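Local coordinates for ABC transporter, substrate binding protein (Aeropyrum pernix, PDB 3EAF), which probably binds a solute outside the cell and delivers it to an ABC transporter for import, as in related periplasmic binding proteins, at residues Trp204-Arg217 against Leu228-Leu242. Residues are numbered along the deposited sequence; the frame is centred on the assembly and turned at random.
Sequences WCGNTISSCSLLGR and LLTNVWGFDERSPQL
The amide of Asn231 reaches the chain on either side of Gly206, and ND2 donates both hydrogens there, to Cys205 O (3.0 Å) and to Asn207 O, where ND2 lies at 2.8 Å. Both acceptors lie close to the amide plane. CG stands between the backbone N and the carbonyl carbon (chi1 73°), which swings the amide in beside Cys205-Asn207, its NH2 edge facing the two carbonyls, while OD1 receives Trp233 N in an Asx turn and bonds to Tyr154. With an alanine here, Cys205 O and Asn207 O would probably each lose a side-chain donor, and Trp233 N and Tyr154 their acceptor. The six-membered ring of Trp204 crosses Asn231, its CH2 3.6 Å from CB, and its CE3 meets Leu229 CD2.

Ile209 CD1 touches Asp236 OD1 (3.3 Å), Ser239 OG and Leu242 CD1, while CG2 lies over one face of the Arg238 guanidinium. That guanidinium grips Asp236 side-on through NE and NH2, and Asp236 also pairs with Arg289 and forms a capping box with Ser239. A water joins Ser213 OG, Gly234 O and Ser239 OG. Gly234 packs with its CA 3.6 Å from Cys212 SG, where a CB would clash. At the exposed margin, Arg217 NE donates to Leu242 O (3.1 Å).

Strands 202-205 and 227-230 pair in parallel through Cys205 N to Leu229 O, joined by helix 209-222 in a beta-alpha-beta unit. Helix 209-217 runs antiparallel to strand 228-230, their axes approaching to 9.9 Å, with Leu228 CD2 against Gly216 CA; strands 142-148 and 251-255 flank the pair, and helices 18-38 and 288-304 adjoin the loops.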
loop_
_atom_site.group_PDB
_atom_site.type_symbol
_atom_site.label_atom_id
_atom_site.label_comp_id
_atom_site.label_asym_id
_atom_site.label_seq_id
_atom_site.Cartn_x
_atom_site.Cartn_y
_atom_site.Cartn_z
ATOM N N TRP A 204 5.003 -15.869 -6.276
ATOM C CA TRP A 204 4.859 -14.520 -5.716
ATOM C C TRP A 204 5.291 -13.464 -6.742
ATOM O O TRP A 204 6.300 -13.638 -7.423
ATOM C CB TRP A 204 5.691 -14.388 -4.434
ATOM C CG TRP A 204 5.887 -12.970 -3.959
ATOM C CD1 TRP A 204 6.996 -12.183 -4.138
ATOM C CD2 TRP A 204 4.945 -12.175 -3.231
ATOM N NE1 TRP A 204 6.799 -10.947 -3.564
ATOM C CE2 TRP A 204 5.551 -10.917 -2.995
ATOM C CE3 TRP A 204 3.650 -12.404 -2.751
ATOM C CZ2 TRP A 204 4.901 -9.889 -2.302
ATOM C CZ3 TRP A 204 3.007 -11.384 -2.063
ATOM C CH2 TRP A 204 3.634 -10.143 -1.845
ATOM N N CYS A 205 4.525 -12.384 -6.870
ATOM C CA CYS A 205 4.975 -11.247 -7.671
ATOM C C CYS A 205 4.985 -9.947 -6.863
ATOM O O CYS A 205 3.983 -9.580 -6.261
ATOM C CB CYS A 205 4.150 -11.092 -8.951
ATOM S SG CYS A 205 4.839 -9.849 -10.077
ATOM N N GLY A 206 6.123 -9.254 -6.877
ATOM C CA GLY A 206 6.313 -8.055 -6.064
ATOM C C GLY A 206 6.150 -6.714 -6.763
ATOM O O GLY A 206 6.427 -5.679 -6.164
ATOM N N ASN A 207 5.664 -6.729 -8.007
ATOM C CA ASN A 207 5.517 -5.512 -8.814
ATOM C C ASN A 207 4.069 -4.986 -8.837
ATOM O O ASN A 207 3.179 -5.574 -8.215
ATOM C CB ASN A 207 5.981 -5.767 -10.259
ATOM C CG ASN A 207 7.453 -6.140 -10.364
ATOM O OD1 ASN A 207 8.204 -6.090 -9.387
ATOM N ND2 ASN A 207 7.873 -6.513 -11.569
ATOM N N THR A 208 3.843 -3.889 -9.563
ATOM C CA THR A 208 2.503 -3.313 -9.703
ATOM C C THR A 208 1.653 -4.119 -10.688
ATOM O O THR A 208 2.169 -4.993 -11.393
ATOM C CB THR A 208 2.540 -1.821 -10.136
ATOM O OG1 THR A 208 3.005 -1.720 -11.488
ATOM C CG2 THR A 208 3.455 -1.005 -9.221
ATOM N N ILE A 209 0.360 -3.797 -10.744
ATOM C CA ILE A 209 -0.631 -4.561 -11.506
ATOM C C ILE A 209 -0.279 -4.810 -12.980
ATOM O O ILE A 209 -0.668 -5.834 -13.532
ATOM C CB ILE A 209 -2.072 -3.938 -11.371
ATOM C CG1 ILE A 209 -3.138 -4.885 -11.940
ATOM C CG2 ILE A 209 -2.135 -2.525 -11.984
ATOM C CD1 ILE A 209 -4.577 -4.517 -11.584
ATOM N N SER A 210 0.447 -3.886 -13.609
ATOM C CA SER A 210 0.788 -4.009 -15.032
ATOM C C SER A 210 1.617 -5.254 -15.326
ATOM O O SER A 210 1.241 -6.063 -16.165
ATOM C CB SER A 210 1.513 -2.754 -15.537
ATOM O OG SER A 210 0.655 -1.630 -15.447
ATOM N N SER A 211 2.740 -5.409 -14.641
ATOM C CA SER A 211 3.578 -6.587 -14.863
ATOM C C SER A 211 3.019 -7.850 -14.199
ATOM O O SER A 211 3.155 -8.938 -14.754
ATOM C CB SER A 211 5.028 -6.329 -14.443
ATOM O OG SER A 211 5.113 -5.959 -13.086
ATOM N N CYS A 212 2.390 -7.709 -13.028
ATOM C CA CYS A 212 1.731 -8.851 -12.369
ATOM C C CYS A 212 0.704 -9.504 -13.282
ATOM O O CYS A 212 0.657 -10.726 -13.401
ATOM C CB CYS A 212 1.037 -8.430 -11.074
ATOM S SG CYS A 212 2.134 -8.126 -9.678
ATOM N N SER A 213 -0.129 -8.684 -13.913
ATOM C CA SER A 213 -1.168 -9.184 -14.813
ATOM C C SER A 213 -0.598 -9.817 -16.089
ATOM O O SER A 213 -1.063 -10.875 -16.521
ATOM C CB SER A 213 -2.151 -8.072 -15.155
ATOM O OG SER A 213 -2.742 -7.567 -13.971
ATOM N N LEU A 214 0.404 -9.172 -16.679
ATOM C CA LEU A 214 1.111 -9.733 -17.828
ATOM C C LEU A 214 1.693 -11.114 -17.511
ATOM O O LEU A 214 1.641 -12.025 -18.344
ATOM C CB LEU A 214 2.225 -8.790 -18.296
ATOM C CG LEU A 214 1.841 -7.546 -19.108
ATOM C CD1 LEU A 214 3.084 -6.724 -19.362
ATOM C CD2 LEU A 214 1.180 -7.910 -20.423
ATOM N N LEU A 215 2.237 -11.252 -16.304
ATOM C CA LEU A 215 2.819 -12.508 -15.832
ATOM C C LEU A 215 1.753 -13.585 -15.641
ATOM O O LEU A 215 1.925 -14.711 -16.094
ATOM C CB LEU A 215 3.593 -12.294 -14.521
ATOM C CG LEU A 215 4.311 -13.519 -13.927
ATOM C CD1 LEU A 215 5.508 -13.926 -14.778
ATOM C CD2 LEU A 215 4.751 -13.242 -12.480
ATOM N N GLY A 216 0.665 -13.245 -14.956
ATOM C CA GLY A 216 -0.457 -14.170 -14.796
ATOM C C GLY A 216 -0.994 -14.648 -16.130
ATOM O O GLY A 216 -1.271 -15.837 -16.307
ATOM N N ARG A 217 -1.141 -13.716 -17.074
ATOM C CA ARG A 217 -1.612 -14.041 -18.423
ATOM C C ARG A 217 -0.616 -14.952 -19.147
ATOM O O ARG A 217 -1.014 -15.925 -19.790
ATOM C CB ARG A 217 -1.873 -12.763 -19.235
ATOM C CG ARG A 217 -2.445 -13.011 -20.628
ATOM C CD ARG A 217 -2.751 -11.707 -21.382
ATOM N NE ARG A 217 -4.001 -11.071 -20.967
ATOM C CZ ARG A 217 -5.212 -11.407 -21.411
ATOM N NH1 ARG A 217 -5.363 -12.393 -22.285
ATOM N NH2 ARG A 217 -6.284 -10.754 -20.977
ATOM N N LEU A 228 -0.877 -17.766 -8.648
ATOM C CA LEU A 228 -0.176 -16.491 -8.503
ATOM C C LEU A 228 -0.709 -15.709 -7.303
ATOM O O LEU A 228 -1.920 -15.521 -7.160
ATOM C CB LEU A 228 -0.287 -15.656 -9.785
ATOM C CG LEU A 228 0.248 -14.215 -9.821
ATOM C CD1 LEU A 228 1.739 -14.115 -9.496
ATOM C CD2 LEU A 228 -0.018 -13.602 -11.183
ATOM N N LEU A 229 0.202 -15.279 -6.433
ATOM C CA LEU A 229 -0.149 -14.364 -5.350
ATOM C C LEU A 229 0.587 -13.050 -5.560
ATOM O O LEU A 229 1.800 -13.042 -5.762
ATOM C CB LEU A 229 0.218 -14.957 -3.984
ATOM C CG LEU A 229 0.003 -14.072 -2.738
ATOM C CD1 LEU A 229 -1.481 -13.928 -2.347
ATOM C CD2 LEU A 229 0.815 -14.594 -1.554
ATOM N N THR A 230 -0.138 -11.936 -5.503
ATOM C CA THR A 230 0.501 -10.629 -5.675
ATOM C C THR A 230 0.417 -9.793 -4.419
ATOM O O THR A 230 -0.523 -9.915 -3.624
ATOM C CB THR A 230 -0.096 -9.786 -6.841
ATOM O OG1 THR A 230 -1.312 -9.154 -6.417
ATOM C CG2 THR A 230 -0.343 -10.631 -8.088
ATOM N N ASN A 231 1.402 -8.919 -4.265
ATOM C CA ASN A 231 1.324 -7.846 -3.299
ATOM C C ASN A 231 0.128 -6.946 -3.599
ATOM O O ASN A 231 -0.461 -7.035 -4.679
ATOM C CB ASN A 231 2.620 -7.048 -3.294
ATOM C CG ASN A 231 2.776 -6.178 -4.516
ATOM O OD1 ASN A 231 2.617 -4.974 -4.425
ATOM N ND2 ASN A 231 3.107 -6.784 -5.667
ATOM N N VAL A 232 -0.213 -6.090 -2.638
ATOM C CA VAL A 232 -1.388 -5.206 -2.717
ATOM C C VAL A 232 -1.480 -4.348 -4.000
ATOM O O VAL A 232 -2.575 -4.151 -4.536
ATOM C CB VAL A 232 -1.549 -4.331 -1.420
ATOM C CG1 VAL A 232 -0.299 -3.472 -1.156
ATOM C CG2 VAL A 232 -2.821 -3.468 -1.484
ATOM N N TRP A 233 -0.337 -3.858 -4.487
ATOM C CA TRP A 233 -0.309 -2.999 -5.678
ATOM C C TRP A 233 -0.353 -3.781 -6.997
ATOM O O TRP A 233 -0.334 -3.180 -8.070
ATOM C CB TRP A 233 0.905 -2.053 -5.652
ATOM C CG TRP A 233 0.965 -1.154 -4.442
ATOM C CD1 TRP A 233 1.816 -1.269 -3.381
ATOM C CD2 TRP A 233 0.137 -0.013 -4.163
ATOM N NE1 TRP A 233 1.580 -0.273 -2.464
ATOM C CE2 TRP A 233 0.554 0.513 -2.920
ATOM C CE3 TRP A 233 -0.904 0.627 -4.850
ATOM C CZ2 TRP A 233 -0.043 1.639 -2.342
ATOM C CZ3 TRP A 233 -1.494 1.751 -4.277
ATOM C CH2 TRP A 233 -1.060 2.244 -3.035
ATOM N N GLY A 234 -0.430 -5.112 -6.916
ATOM C CA GLY A 234 -0.341 -5.972 -8.107
ATOM C C GLY A 234 -1.655 -6.571 -8.572
ATOM O O GLY A 234 -1.699 -7.293 -9.575
ATOM N N PHE A 235 -2.728 -6.250 -7.846
ATOM C CA PHE A 235 -4.027 -6.893 -8.015
ATOM C C PHE A 235 -5.122 -5.936 -7.564
ATOM O O PHE A 235 -5.018 -5.336 -6.488
ATOM C CB PHE A 235 -4.078 -8.159 -7.161
ATOM C CG PHE A 235 -5.258 -9.068 -7.448
ATOM C CD1 PHE A 235 -5.132 -10.121 -8.346
ATOM C CD2 PHE A 235 -6.477 -8.897 -6.777
ATOM C CE1 PHE A 235 -6.206 -10.980 -8.598
ATOM C CE2 PHE A 235 -7.558 -9.747 -7.025
ATOM C CZ PHE A 235 -7.414 -10.793 -7.938
ATOM N N ASP A 236 -6.139 -5.763 -8.402
ATOM C CA ASP A 236 -7.347 -5.006 -8.031
ATOM C C ASP A 236 -8.503 -5.362 -8.968
ATOM O O ASP A 236 -8.460 -6.404 -9.636
ATOM C CB ASP A 236 -7.097 -3.472 -7.941
ATOM C CG ASP A 236 -6.643 -2.842 -9.264
ATOM O OD1 ASP A 236 -7.285 -3.078 -10.312
ATOM O OD2 ASP A 236 -5.642 -2.081 -9.256
ATOM N N GLU A 237 -9.517 -4.496 -9.013
ATOM C CA GLU A 237 -10.755 -4.724 -9.778
ATOM C C GLU A 237 -10.527 -4.971 -11.274
ATOM O O GLU A 237 -11.362 -5.594 -11.932
ATOM C CB GLU A 237 -11.729 -3.544 -9.589
ATOM C CG GLU A 237 -12.244 -3.359 -8.153
ATOM C CD GLU A 237 -11.351 -2.471 -7.297
ATOM O OE1 GLU A 237 -10.205 -2.174 -7.708
ATOM O OE2 GLU A 237 -11.799 -2.055 -6.209
ATOM N N ARG A 238 -9.396 -4.484 -11.795
ATOM C CA ARG A 238 -9.044 -4.626 -13.220
ATOM C C ARG A 238 -8.432 -5.984 -13.559
ATOM O O ARG A 238 -8.347 -6.358 -14.733
ATOM C CB ARG A 238 -8.064 -3.524 -13.636
ATOM C CG ARG A 238 -8.663 -2.127 -13.674
ATOM C CD ARG A 238 -7.572 -1.069 -13.762
ATOM N NE ARG A 238 -6.748 -1.051 -12.548
ATOM C CZ ARG A 238 -5.715 -0.232 -12.336
ATOM N NH1 ARG A 238 -5.349 0.653 -13.256
ATOM N NH2 ARG A 238 -5.043 -0.300 -11.197
ATOM N N SER A 239 -8.016 -6.721 -12.530
ATOM C CA SER A 239 -7.254 -7.967 -12.705
ATOM C C SER A 239 -7.940 -9.049 -13.552
ATOM O O SER A 239 -7.270 -9.696 -14.351
ATOM C CB SER A 239 -6.802 -8.534 -11.349
ATOM O OG SER A 239 -5.824 -7.699 -10.748
ATOM N N PRO A 240 -9.269 -9.259 -13.385
ATOM C CA PRO A 240 -9.928 -10.242 -14.262
ATOM C C PRO A 240 -9.743 -9.933 -15.750
ATOM O O PRO A 240 -9.454 -10.829 -16.546
ATOM C CB PRO A 240 -11.406 -10.123 -13.883
ATOM C CG PRO A 240 -11.415 -9.552 -12.505
ATOM C CD PRO A 240 -10.207 -8.671 -12.412
ATOM N N GLN A 241 -9.900 -8.664 -16.104
ATOM C CA GLN A 241 -9.776 -8.202 -17.481
ATOM C C GLN A 241 -8.311 -8.187 -17.963
ATOM O O GLN A 241 -8.022 -8.550 -19.105
ATOM C CB GLN A 241 -10.430 -6.819 -17.621
ATOM C CG GLN A 241 -11.953 -6.757 -17.260
ATOM C CD GLN A 241 -12.292 -6.848 -15.742
ATOM O OE1 GLN A 241 -11.471 -6.524 -14.866
ATOM N NE2 GLN A 241 -13.530 -7.280 -15.442
ATOM N N LEU A 242 -7.388 -7.781 -17.093
ATOM C CA LEU A 242 -5.968 -7.713 -17.457
ATOM C C LEU A 242 -5.286 -9.086 -17.573
ATOM O O LEU A 242 -4.408 -9.279 -18.422
ATOM C CB LEU A 242 -5.191 -6.806 -16.493
ATOM C CG LEU A 242 -5.553 -5.316 -16.456
ATOM C CD1 LEU A 242 -4.763 -4.616 -15.379
ATOM C CD2 LEU A 242 -5.324 -4.651 -17.828
HETATM O O HOH W 1 -3.339 -8.670 -11.416
#